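Local coordinates for restriction endonuclease (Mycobacterium sp., PDB 4F0P), which probably cleaves DNA through a PD-(D/E)XK nuclease region joined to an AspBHI-type N-terminal region, at residues B[64-69]-B[86-91]; B[96-101]-B[279-284]; B[109-114]-B[258-263]. All coordinates share one frame; numbering follows the deposited sequence.

Interaction 1: B[64-69]-B[86-91]; sequences LEAGIN and AIRSSP
Gly-67, Ile-68 and Asn-69 form a short antiparallel ladder with Arg-88, Ile-87 and Ala-86, at one margin of the large mixed sheet of the N-terminal region. The axes of strands 67-69 and 86-89 run 163° apart. Gly-67 with Arg-88 and Asn-69 with Ala-86 are hydrogen-bonded pairs. Ile-68 with Ile-87 is the non-hydrogen-bonded pair between them. The straightest of the ladder bonds is Arg-88 N to Gly-67 O, 2.8 Å, at 170°.

Asn-69 adds a side-chain layer. Its CG lies beside the backbone N (chi1 -60°), which turns the amide back over residue 65. Asn-69 ND2 donates to Glu-65 O at 2.7 Å, almost exactly in its own amide plane, and OD1 accepts a weak bond from Glu-65 N. Asn-69 ND2 also gives a weak bond to Ala-86 O, 3.3 Å away, which already accepts from Asn-69 N.

The Arg-88 side chain runs along the 64-66 turn. Strand 85-89, which carries Arg-88, pairs along its other edge with strand 156-161, so the ladder is joined to the rest of the sheet. The Arg-88 chain bends at chi3, and Glu-65 C and Ala-66 N lie over one face of its guanidinium. Leu-64 CG rests on Arg-88 CD at 3.8 Å, while Leu-64 CD1 meets Ala-86 CB at 3.7 Å. On the opposite face of the sheet, Ile-68 CG2 and Ile-87 CD1 are 4.4 Å apart. Both isoleucines pack on Tyr-114, and Ile-68 also meets Leu-134 and Leu-135 of helix 130-142.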
ATOM      1  N   LEU B  64      15.131   7.128  40.969  1.00 52.16           N
ATOM      2  CA  LEU B  64      15.170   6.479  39.667  1.00 44.05           C
ATOM      3  C   LEU B  64      15.863   5.127  39.779  1.00 43.44           C
ATOM      4  O   LEU B  64      17.003   4.960  39.344  1.00 48.08           O
ATOM      5  CB  LEU B  64      15.892   7.362  38.647  1.00 43.80           C
ATOM      6  CG  LEU B  64      15.797   6.940  37.178  1.00 30.83           C
ATOM      7  CD1 LEU B  64      14.376   7.102  36.665  1.00 32.30           C
ATOM      8  CD2 LEU B  64      16.775   7.727  36.322  1.00 27.68           C
ATOM      9  N   GLU B  65      15.175   4.165  40.380  1.00 45.72           N
ATOM     10  CA  GLU B  65      15.692   2.808  40.454  1.00 53.25           C
ATOM     11  C   GLU B  65      15.421   2.090  39.140  1.00 60.80           C
ATOM     12  O   GLU B  65      14.684   2.593  38.291  1.00 50.45           O
ATOM     13  CB  GLU B  65      15.063   2.048  41.624  1.00 39.56           C
ATOM     14  CG  GLU B  65      15.372   2.655  42.981  1.00 58.02           C
ATOM     15  CD  GLU B  65      16.860   2.854  43.204  1.00 71.21           C
ATOM     16  OE1 GLU B  65      17.250   3.943  43.674  1.00 68.00           O
ATOM     17  OE2 GLU B  65      17.638   1.920  42.911  1.00 70.46           O
ATOM     18  N   ALA B  66      16.029   0.920  38.973  1.00 66.00           N
ATOM     19  CA  ALA B  66      15.834   0.130  37.766  1.00 56.67           C
ATOM     20  C   ALA B  66      14.366  -0.244  37.606  1.00 60.79           C
ATOM     21  O   ALA B  66      13.755  -0.808  38.516  1.00 57.35           O
ATOM     22  CB  ALA B  66      16.703  -1.117  37.801  1.00 57.44           C
ATOM     23  N   GLY B  67      13.801   0.091  36.451  1.00 66.56           N
ATOM     24  CA  GLY B  67      12.419  -0.237  36.161  1.00 52.20           C
ATOM     25  C   GLY B  67      11.482   0.949  36.259  1.00 34.40           C
ATOM     26  O   GLY B  67      11.743   2.015  35.699  1.00 35.94           O
ATOM     27  N   ILE B  68      10.386   0.759  36.985  1.00 36.45           N
ATOM     28  CA  ILE B  68       9.331   1.760  37.073  1.00 33.63           C
ATOM     29  C   ILE B  68       9.313   2.436  38.442  1.00 35.67           C
ATOM     30  O   ILE B  68       9.306   1.767  39.475  1.00 40.22           O
ATOM     31  CB  ILE B  68       7.957   1.122  36.798  1.00 34.60           C
ATOM     32  CG1 ILE B  68       8.011   0.292  35.511  1.00 26.17           C
ATOM     33  CG2 ILE B  68       6.872   2.188  36.726  1.00 38.02           C
ATOM     34  CD1 ILE B  68       6.800  -0.585  35.290  1.00 32.43           C
ATOM     35  N   ASN B  69       9.305   3.766  38.441  1.00 49.63           N
ATOM     36  CA  ASN B  69       9.287   4.539  39.680  1.00 46.70           C
ATOM     37  C   ASN B  69       8.152   5.561  39.720  1.00 39.97           C
ATOM     38  O   ASN B  69       7.698   6.040  38.680  1.00 41.79           O
ATOM     39  CB  ASN B  69      10.628   5.246  39.884  1.00 37.93           C
ATOM     40  CG  ASN B  69      11.789   4.279  39.982  1.00 43.54           C
ATOM     41  OD1 ASN B  69      12.104   3.777  41.061  1.00 54.76           O
ATOM     42  ND2 ASN B  69      12.438   4.014  38.853  1.00 44.52           N
ATOM     43  N   ALA B  86       8.605   7.687  36.470  1.00 32.46           N
ATOM     44  CA  ALA B  86       9.963   7.672  35.941  1.00 36.57           C
ATOM     45  C   ALA B  86      10.425   6.261  35.592  1.00 37.48           C
ATOM     46  O   ALA B  86      10.632   5.426  36.474  1.00 41.70           O
ATOM     47  CB  ALA B  86      10.925   8.322  36.925  1.00 41.04           C
ATOM     48  N   ILE B  87      10.583   6.010  34.298  1.00 32.52           N
ATOM     49  CA  ILE B  87      11.035   4.716  33.805  1.00 34.35           C
ATOM     50  C   ILE B  87      12.548   4.722  33.597  1.00 30.56           C
ATOM     51  O   ILE B  87      13.103   5.680  33.056  1.00 29.41           O
ATOM     52  CB  ILE B  87      10.322   4.342  32.475  1.00 34.87           C
ATOM     53  CG1 ILE B  87       9.015   3.597  32.751  1.00 26.74           C
ATOM     54  CG2 ILE B  87      11.218   3.495  31.580  1.00 32.86           C
ATOM     55  CD1 ILE B  87       7.875   4.488  33.166  1.00 20.51           C
ATOM     56  N   ARG B  88      13.214   3.661  34.043  1.00 36.36           N
ATOM     57  CA  ARG B  88      14.625   3.480  33.730  1.00 42.62           C
ATOM     58  C   ARG B  88      14.833   2.183  32.957  1.00 41.41           C
ATOM     59  O   ARG B  88      14.484   1.102  33.433  1.00 38.80           O
ATOM     60  CB  ARG B  88      15.485   3.491  34.996  1.00 43.28           C
ATOM     61  CG  ARG B  88      16.930   3.901  34.740  1.00 32.46           C
ATOM     62  CD  ARG B  88      17.758   3.920  36.015  1.00 41.17           C
ATOM     63  NE  ARG B  88      18.168   2.581  36.425  1.00 55.97           N
ATOM     64  CZ  ARG B  88      18.964   2.329  37.460  1.00 70.59           C
ATOM     65  NH1 ARG B  88      19.434   3.327  38.195  1.00 56.91           N
ATOM     66  NH2 ARG B  88      19.287   1.078  37.761  1.00 62.39           N
ATOM     67  N   SER B  89      15.396   2.296  31.758  1.00 42.24           N
ATOM     68  CA  SER B  89      15.672   1.126  30.929  1.00 57.87           C
ATOM     69  C   SER B  89      17.108   0.651  31.120  1.00 55.98           C
ATOM     70  O   SER B  89      18.058   1.374  30.825  1.00 61.66           O
ATOM     71  CB  SER B  89      15.427   1.434  29.452  1.00 57.26           C
ATOM     72  OG  SER B  89      15.392   0.240  28.686  1.00 60.31           O
ATOM     73  N   SER B  90      17.250  -0.578  31.601  1.00 82.45           N
ATOM     74  CA  SER B  90      18.548  -1.127  31.985  1.00105.84           C
ATOM     75  C   SER B  90      19.606  -1.234  30.877  1.00102.04           C
ATOM     76  O   SER B  90      20.740  -0.800  31.076  1.00100.82           O
ATOM     77  CB  SER B  90      18.378  -2.488  32.678  1.00111.77           C
ATOM     78  N   PRO B  91      19.258  -1.813  29.714  1.00103.31           N
ATOM     79  CA  PRO B  91      20.407  -2.195  28.893  1.00118.59           C
ATOM     80  C   PRO B  91      20.666  -1.394  27.606  1.00114.62           C
ATOM     81  O   PRO B  91      19.762  -0.798  27.017  1.00114.97           O
ATOM     82  CB  PRO B  91      20.075  -3.650  28.550  1.00 99.77           C
ATOM     83  CG  PRO B  91      18.532  -3.661  28.470  1.00103.17           C
ATOM     84  CD  PRO B  91      18.020  -2.417  29.194  1.00105.26           C
TER

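Interaction 2: B[96-101]-B[279-284]; sequences HETNPW and GSAEAA
His-96 lies against Ser-280, the N-cap residue of helix 281-292. The contact joins a loop of the AspBHI-type N-terminal region to the start of that helix. No hydrogen bond crosses between the two segments.

Ser-280 CB sits over one face of the His-96 ring, offset toward the rim. It makes a CH-pi contact, 4.1 Å from the centroid of the His-96 ring. The backbones are close here too: the CA atoms of His-96 and Ser-280 are 4.3 Å apart. At the ring edge, near its plane, His-96 CD2 meets Gly-279 O at 3.4 Å. Further along, Thr-98 CG2 touches Ala-281 CB at 4.1 Å, a light methyl contact on the first turn of the helix.

Several polar atoms here also have partners outside the two segments. The His-96 ring is held mainly through ND1, which bonds to Lys-93 O, with a weak bond between NE2 and Ser-278 O. The carbonyl O of Thr-98 is bonded by Arg-419 of helix 411-425, whose side chain also packs on Ala-281.

Ser-280 OG stands between its own backbone N and carbonyl carbon (chi1 58°). From there Ser-280 OG bonds to Ala-277 O and accepts the capping bond from Ala-283 N at 3.2 Å.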
ATOM      1  N   HIS B  96      24.045  -7.060  21.366  1.00 97.57           N
ATOM      2  CA  HIS B  96      24.342  -8.300  22.084  1.00 91.25           C
ATOM      3  C   HIS B  96      23.187  -8.786  22.956  1.00 85.54           C
ATOM      4  O   HIS B  96      23.396  -9.525  23.919  1.00 64.87           O
ATOM      5  CB  HIS B  96      25.613  -8.154  22.930  1.00 84.21           C
ATOM      6  CG  HIS B  96      26.859  -7.947  22.124  1.00 79.52           C
ATOM      7  ND1 HIS B  96      27.110  -6.788  21.422  1.00 85.73           N
ATOM      8  CD2 HIS B  96      27.926  -8.753  21.911  1.00 73.79           C
ATOM      9  CE1 HIS B  96      28.276  -6.888  20.810  1.00 76.43           C
ATOM     10  NE2 HIS B  96      28.793  -8.071  21.091  1.00 84.73           N
ATOM     11  N   GLU B  97      21.973  -8.373  22.609  1.00 91.70           N
ATOM     12  CA  GLU B  97      20.780  -8.769  23.351  1.00 72.10           C
ATOM     13  C   GLU B  97      20.502 -10.264  23.233  1.00 78.31           C
ATOM     14  O   GLU B  97      20.589 -10.841  22.148  1.00 77.97           O
ATOM     15  CB  GLU B  97      19.559  -7.973  22.880  1.00 64.99           C
ATOM     16  CG  GLU B  97      19.527  -6.528  23.357  1.00 69.47           C
ATOM     17  CD  GLU B  97      19.182  -6.393  24.834  1.00 84.15           C
ATOM     18  OE1 GLU B  97      18.762  -7.395  25.455  1.00 69.03           O
ATOM     19  OE2 GLU B  97      19.330  -5.275  25.374  1.00 66.63           O
ATOM     20  N   THR B  98      20.169 -10.880  24.362  1.00 72.62           N
ATOM     21  CA  THR B  98      19.822 -12.292  24.391  1.00 65.00           C
ATOM     22  C   THR B  98      18.324 -12.456  24.616  1.00 59.24           C
ATOM     23  O   THR B  98      17.733 -13.465  24.233  1.00 62.00           O
ATOM     24  CB  THR B  98      20.595 -13.035  25.494  1.00 68.52           C
ATOM     25  OG1 THR B  98      20.355 -12.402  26.756  1.00 64.21           O
ATOM     26  CG2 THR B  98      22.087 -13.013  25.199  1.00 50.26           C
ATOM     27  N   ASN B  99      17.718 -11.447  25.236  1.00 55.55           N
ATOM     28  CA  ASN B  99      16.282 -11.440  25.485  1.00 51.82           C
ATOM     29  C   ASN B  99      15.522 -10.767  24.345  1.00 45.95           C
ATOM     30  O   ASN B  99      15.673  -9.566  24.115  1.00 44.15           O
ATOM     31  CB  ASN B  99      15.977 -10.733  26.807  1.00 55.53           C
ATOM     32  CG  ASN B  99      14.495 -10.711  27.132  1.00 56.27           C
ATOM     33  OD1 ASN B  99      13.741 -11.595  26.722  1.00 45.99           O
ATOM     34  ND2 ASN B  99      14.069  -9.693  27.873  1.00 43.23           N
ATOM     35  N   PRO B 100      14.701 -11.546  23.623  1.00 41.45           N
ATOM     36  CA  PRO B 100      13.934 -11.042  22.476  1.00 40.13           C
ATOM     37  C   PRO B 100      12.941  -9.949  22.866  1.00 36.70           C
ATOM     38  O   PRO B 100      12.587  -9.117  22.031  1.00 44.43           O
ATOM     39  CB  PRO B 100      13.183 -12.285  21.983  1.00 32.50           C
ATOM     40  CG  PRO B 100      13.973 -13.443  22.499  1.00 38.21           C
ATOM     41  CD  PRO B 100      14.512 -12.993  23.820  1.00 39.33           C
ATOM     42  N   TRP B 101      12.498  -9.955  24.119  1.00 39.83           N
ATOM     43  CA  TRP B 101      11.534  -8.964  24.586  1.00 28.07           C
ATOM     44  C   TRP B 101      12.192  -7.849  25.386  1.00 39.00           C
ATOM     45  O   TRP B 101      11.740  -7.502  26.478  1.00 39.49           O
ATOM     46  CB  TRP B 101      10.433  -9.628  25.408  1.00 29.98           C
ATOM     47  CG  TRP B 101       9.616 -10.585  24.612  1.00 37.10           C
ATOM     48  CD1 TRP B 101       8.500 -10.300  23.883  1.00 30.88           C
ATOM     49  CD2 TRP B 101       9.854 -11.988  24.451  1.00 33.32           C
ATOM     50  NE1 TRP B 101       8.024 -11.440  23.282  1.00 44.11           N
ATOM     51  CE2 TRP B 101       8.837 -12.490  23.616  1.00 30.41           C
ATOM     52  CE3 TRP B 101      10.827 -12.867  24.937  1.00 37.23           C
ATOM     53  CZ2 TRP B 101       8.765 -13.834  23.255  1.00 32.35           C
ATOM     54  CZ3 TRP B 101      10.753 -14.201  24.577  1.00 42.10           C
ATOM     55  CH2 TRP B 101       9.729 -14.671  23.744  1.00 33.94           C
ATOM     56  N   GLY B 279      29.946 -11.075  18.144  1.00 50.87           N
ATOM     57  CA  GLY B 279      30.077 -11.523  19.519  1.00 61.47           C
ATOM     58  C   GLY B 279      28.735 -11.677  20.210  1.00 78.40           C
ATOM     59  O   GLY B 279      28.668 -12.042  21.384  1.00 91.27           O
ATOM     60  N   SER B 280      27.662 -11.402  19.474  1.00 65.82           N
ATOM     61  CA  SER B 280      26.313 -11.472  20.026  1.00 80.60           C
ATOM     62  C   SER B 280      25.652 -12.820  19.758  1.00 78.41           C
ATOM     63  O   SER B 280      26.071 -13.563  18.870  1.00 71.47           O
ATOM     64  CB  SER B 280      25.446 -10.353  19.451  1.00 65.09           C
ATOM     65  OG  SER B 280      25.391 -10.422  18.037  1.00 56.12           O
ATOM     66  N   ALA B 281      24.617 -13.126  20.535  1.00 51.27           N
ATOM     67  CA  ALA B 281      23.840 -14.343  20.333  1.00 60.39           C
ATOM     68  C   ALA B 281      23.096 -14.255  19.008  1.00 56.96           C
ATOM     69  O   ALA B 281      22.933 -15.251  18.299  1.00 63.43           O
ATOM     70  CB  ALA B 281      22.859 -14.541  21.481  1.00 46.77           C
ATOM     71  N   GLU B 282      22.655 -13.045  18.682  1.00 56.91           N
ATOM     72  CA  GLU B 282      21.917 -12.786  17.455  1.00 45.36           C
ATOM     73  C   GLU B 282      22.771 -13.085  16.225  1.00 52.98           C
ATOM     74  O   GLU B 282      22.273 -13.595  15.215  1.00 56.04           O
ATOM     75  CB  GLU B 282      21.443 -11.333  17.440  1.00 47.94           C
ATOM     76  CG  GLU B 282      20.549 -10.976  16.272  1.00 55.69           C
ATOM     77  CD  GLU B 282      19.916  -9.610  16.433  1.00 62.18           C
ATOM     78  OE1 GLU B 282      19.103  -9.439  17.369  1.00 57.20           O
ATOM     79  OE2 GLU B 282      20.236  -8.708  15.631  1.00 52.69           O
ATOM     80  N   ALA B 283      24.060 -12.773  16.321  1.00 55.64           N
ATOM     81  CA  ALA B 283      25.001 -13.054  15.243  1.00 44.39           C
ATOM     82  C   ALA B 283      25.171 -14.558  15.060  1.00 56.85           C
ATOM     83  O   ALA B 283      25.299 -15.046  13.935  1.00 66.73           O
ATOM     84  CB  ALA B 283      26.341 -12.393  15.518  1.00 32.74           C
ATOM     85  N   ALA B 284      25.171 -15.288  16.171  1.00 61.29           N
ATOM     86  CA  ALA B 284      25.255 -16.742  16.136  1.00 60.47           C
ATOM     87  C   ALA B 284      24.017 -17.317  15.458  1.00 52.89           C
ATOM     88  O   ALA B 284      24.106 -18.251  14.654  1.00 47.43           O
ATOM     89  CB  ALA B 284      25.401 -17.300  17.543  1.00 40.61           C
TER

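Interaction 3: B[109-114]-B[258-263]; sequences HGHVRY and GIRRRV
His-109 presents its ring to Arg-262: His-109 CD2 stands over one guanidinium face, off centre, and is 4.3 Å from Arg-262 NE. This is a loose approach. His-109 ND1 bonds to Asp-106, and Arg-262 NH2 bonds to Ile-454 O of the second subunit.

At Gly-110 the two backbones come together, with CA atoms of Gly-110 and Arg-261 4.2 Å apart. Gly-110 CA also meets Arg-261 CB at 3.9 Å. Gly-110 and His-111 both face Asp-106, a G1 beta bulge.

His-111 and Arg-260 lie side by side and point the same way, with ring and guanidinium planes 50° apart. Arg-260 NH1 lies at the ring edge, near its plane, 3.7 Å from His-111 ND1. An extended chain from CG to NE carries the Arg-260 guanidinium this far. There its NH2 makes a salt bridge with Glu-185 of strand 175-193.

Beyond His-111, strand 111-115 runs between strands 104-106 and 200-210, antiparallel to both. Segment 258-263 leaves helix 256-259, where Ile-259 packs on helix 243-251, and at Val-263 it joins a parallel beta ladder with the third subunit.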
ATOM      1  N   HIS B 109      11.555   8.600  15.681  1.00 31.60           N
ATOM      2  CA  HIS B 109      10.160   8.560  15.266  1.00 32.54           C
ATOM      3  C   HIS B 109       9.241   8.654  16.475  1.00 36.40           C
ATOM      4  O   HIS B 109       8.043   8.387  16.379  1.00 44.03           O
ATOM      5  CB  HIS B 109       9.874   7.290  14.469  1.00 32.25           C
ATOM      6  CG  HIS B 109      10.695   7.166  13.224  1.00 37.17           C
ATOM      7  ND1 HIS B 109      11.957   6.614  13.217  1.00 42.19           N
ATOM      8  CD2 HIS B 109      10.439   7.537  11.948  1.00 50.38           C
ATOM      9  CE1 HIS B 109      12.440   6.643  11.987  1.00 27.61           C
ATOM     10  NE2 HIS B 109      11.539   7.199  11.199  1.00 50.55           N
ATOM     11  N   GLY B 110       9.817   9.036  17.610  1.00 34.15           N
ATOM     12  CA  GLY B 110       9.059   9.259  18.828  1.00 32.38           C
ATOM     13  C   GLY B 110       8.315   8.039  19.327  1.00 29.40           C
ATOM     14  O   GLY B 110       7.223   8.158  19.887  1.00 29.17           O
ATOM     15  N   HIS B 111       8.900   6.863  19.126  1.00 26.92           N
ATOM     16  CA  HIS B 111       8.279   5.620  19.570  1.00 43.94           C
ATOM     17  C   HIS B 111       9.186   4.815  20.488  1.00 45.10           C
ATOM     18  O   HIS B 111      10.379   4.665  20.222  1.00 34.26           O
ATOM     19  CB  HIS B 111       7.878   4.754  18.378  1.00 40.38           C
ATOM     20  CG  HIS B 111       7.236   3.458  18.765  1.00 58.71           C
ATOM     21  ND1 HIS B 111       5.987   3.390  19.346  1.00 65.48           N
ATOM     22  CD2 HIS B 111       7.673   2.179  18.666  1.00 70.02           C
ATOM     23  CE1 HIS B 111       5.680   2.127  19.582  1.00 52.97           C
ATOM     24  NE2 HIS B 111       6.687   1.372  19.178  1.00 61.62           N
ATOM     25  N   VAL B 112       8.613   4.298  21.572  1.00 42.84           N
ATOM     26  CA  VAL B 112       9.342   3.399  22.459  1.00 30.33           C
ATOM     27  C   VAL B 112       8.489   2.191  22.833  1.00 38.05           C
ATOM     28  O   VAL B 112       7.398   2.334  23.381  1.00 36.93           O
ATOM     29  CB  VAL B 112       9.802   4.105  23.751  1.00 31.17           C
ATOM     30  CG1 VAL B 112      10.459   3.107  24.694  1.00 30.09           C
ATOM     31  CG2 VAL B 112      10.757   5.245  23.432  1.00 32.65           C
ATOM     32  N   ARG B 113       8.988   1.000  22.523  1.00 40.17           N
ATOM     33  CA  ARG B 113       8.338  -0.233  22.941  1.00 40.53           C
ATOM     34  C   ARG B 113       8.868  -0.630  24.310  1.00 42.16           C
ATOM     35  O   ARG B 113      10.039  -0.982  24.449  1.00 34.96           O
ATOM     36  CB  ARG B 113       8.604  -1.349  21.933  1.00 57.51           C
ATOM     37  CG  ARG B 113       8.145  -2.723  22.394  1.00 56.98           C
ATOM     38  CD  ARG B 113       6.641  -2.766  22.595  1.00 45.41           C
ATOM     39  NE  ARG B 113       5.920  -2.451  21.365  1.00 63.11           N
ATOM     40  CZ  ARG B 113       5.668  -3.329  20.402  1.00 77.43           C
ATOM     41  NH1 ARG B 113       6.083  -4.583  20.521  1.00 62.45           N
ATOM     42  NH2 ARG B 113       5.004  -2.955  19.316  1.00 67.17           N
ATOM     43  N   TYR B 114       8.008  -0.568  25.322  1.00 34.01           N
ATOM     44  CA  TYR B 114       8.431  -0.844  26.691  1.00 39.89           C
ATOM     45  C   TYR B 114       7.746  -2.083  27.264  1.00 41.13           C
ATOM     46  O   TYR B 114       6.675  -2.472  26.810  1.00 45.34           O
ATOM     47  CB  TYR B 114       8.181   0.372  27.589  1.00 30.79           C
ATOM     48  CG  TYR B 114       8.754   0.220  28.978  1.00 38.99           C
ATOM     49  CD1 TYR B 114      10.127   0.253  29.187  1.00 31.19           C
ATOM     50  CD2 TYR B 114       7.927   0.032  30.078  1.00 23.89           C
ATOM     51  CE1 TYR B 114      10.661   0.107  30.451  1.00 38.63           C
ATOM     52  CE2 TYR B 114       8.454  -0.114  31.349  1.00 36.25           C
ATOM     53  CZ  TYR B 114       9.822  -0.076  31.528  1.00 38.73           C
ATOM     54  OH  TYR B 114      10.359  -0.220  32.788  1.00 39.81           O
ATOM     55  N   GLY B 258       0.166  13.154  15.545  1.00 52.52           N
ATOM     56  CA  GLY B 258       0.663  14.439  15.088  1.00 35.79           C
ATOM     57  C   GLY B 258       1.604  15.132  16.058  1.00 38.29           C
ATOM     58  O   GLY B 258       2.108  16.217  15.768  1.00 59.90           O
ATOM     59  N   ILE B 259       1.851  14.509  17.207  1.00 36.49           N
ATOM     60  CA  ILE B 259       2.698  15.115  18.231  1.00 38.67           C
ATOM     61  C   ILE B 259       3.936  14.282  18.548  1.00 42.20           C
ATOM     62  O   ILE B 259       4.705  14.624  19.448  1.00 37.11           O
ATOM     63  CB  ILE B 259       1.927  15.358  19.542  1.00 34.65           C
ATOM     64  CG1 ILE B 259       1.481  14.028  20.151  1.00 28.58           C
ATOM     65  CG2 ILE B 259       0.741  16.279  19.302  1.00 31.90           C
ATOM     66  CD1 ILE B 259       0.745  14.176  21.464  1.00 31.45           C
ATOM     67  N   ARG B 260       4.126  13.191  17.815  1.00 39.64           N
ATOM     68  CA  ARG B 260       5.290  12.337  18.025  1.00 35.04           C
ATOM     69  C   ARG B 260       6.584  13.051  17.659  1.00 32.32           C
ATOM     70  O   ARG B 260       6.642  13.792  16.675  1.00 34.72           O
ATOM     71  CB  ARG B 260       5.164  11.036  17.230  1.00 32.32           C
ATOM     72  CG  ARG B 260       4.188  10.045  17.832  1.00 44.21           C
ATOM     73  CD  ARG B 260       4.132   8.762  17.028  1.00 51.33           C
ATOM     74  NE  ARG B 260       3.434   7.707  17.754  1.00 44.86           N
ATOM     75  CZ  ARG B 260       4.027   6.881  18.609  1.00 55.24           C
ATOM     76  NH1 ARG B 260       5.329   6.987  18.838  1.00 47.99           N
ATOM     77  NH2 ARG B 260       3.325   5.947  19.236  1.00 38.20           N
ATOM     78  N   ARG B 261       7.617  12.827  18.463  1.00 33.28           N
ATOM     79  CA  ARG B 261       8.930  13.404  18.216  1.00 23.56           C
ATOM     80  C   ARG B 261       9.509  12.873  16.912  1.00 24.24           C
ATOM     81  O   ARG B 261       9.439  11.676  16.633  1.00 27.39           O
ATOM     82  CB  ARG B 261       9.872  13.083  19.373  1.00 25.18           C
ATOM     83  CG  ARG B 261      11.278  13.618  19.198  1.00 29.20           C
ATOM     84  CD  ARG B 261      12.155  13.232  20.373  1.00 29.40           C
ATOM     85  NE  ARG B 261      13.498  13.797  20.266  1.00 38.04           N
ATOM     86  CZ  ARG B 261      14.539  13.161  19.740  1.00 35.08           C
ATOM     87  NH1 ARG B 261      14.398  11.931  19.262  1.00 32.53           N
ATOM     88  NH2 ARG B 261      15.722  13.756  19.688  1.00 40.18           N
ATOM     89  N   ARG B 262      10.078  13.767  16.114  1.00 27.01           N
ATOM     90  CA  ARG B 262      10.664  13.384  14.837  1.00 33.23           C
ATOM     91  C   ARG B 262      12.076  13.933  14.694  1.00 28.50           C
ATOM     92  O   ARG B 262      12.320  15.116  14.930  1.00 35.63           O
ATOM     93  CB  ARG B 262       9.792  13.877  13.681  1.00 30.01           C
ATOM     94  CG  ARG B 262      10.318  13.514  12.302  1.00 23.21           C
ATOM     95  CD  ARG B 262      10.389  12.007  12.122  1.00 28.96           C
ATOM     96  NE  ARG B 262      10.427  11.626  10.713  1.00 48.20           N
ATOM     97  CZ  ARG B 262      11.544  11.451  10.015  1.00 45.73           C
ATOM     98  NH1 ARG B 262      12.723  11.621  10.596  1.00 48.39           N
ATOM     99  NH2 ARG B 262      11.482  11.104   8.736  1.00 36.73           N
ATOM    100  N   VAL B 263      13.006  13.065  14.314  1.00 30.65           N
ATOM    101  CA  VAL B 263      14.371  13.485  14.035  1.00 33.48           C
ATOM    102  C   VAL B 263      14.756  13.099  12.615  1.00 31.46           C
ATOM    103  O   VAL B 263      14.733  11.922  12.253  1.00 37.46           O
ATOM    104  CB  VAL B 263      15.376  12.866  15.025  1.00 44.74           C
ATOM    105  CG1 VAL B 263      16.808  13.088  14.550  1.00 26.66           C
ATOM    106  CG2 VAL B 263      15.176  13.456  16.406  1.00 40.31           C
TER

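Overall arrangement
Interactions 1 and 3 reach the same mixed sheet, with centres 19 Å apart. Tyr-114 links them: its CE1 lies 3.6 Å from Ile-87 CG2, and its OH is 3.6 Å from Ile-68 CG1. Interaction 2 follows interaction 1 along the chain, with centres 22 Å apart. The two meet at Pro-91 and Glu-97, where Pro-91 is poorly ordered. Interactions 2 and 3 do not touch; their nearest atoms are about 7 Å apart. Interaction 3 is nested within the loop that interaction 2 closes. The second and third subunits approach interaction 3, whereas no other chain touches the segments of interactions 1 and 2.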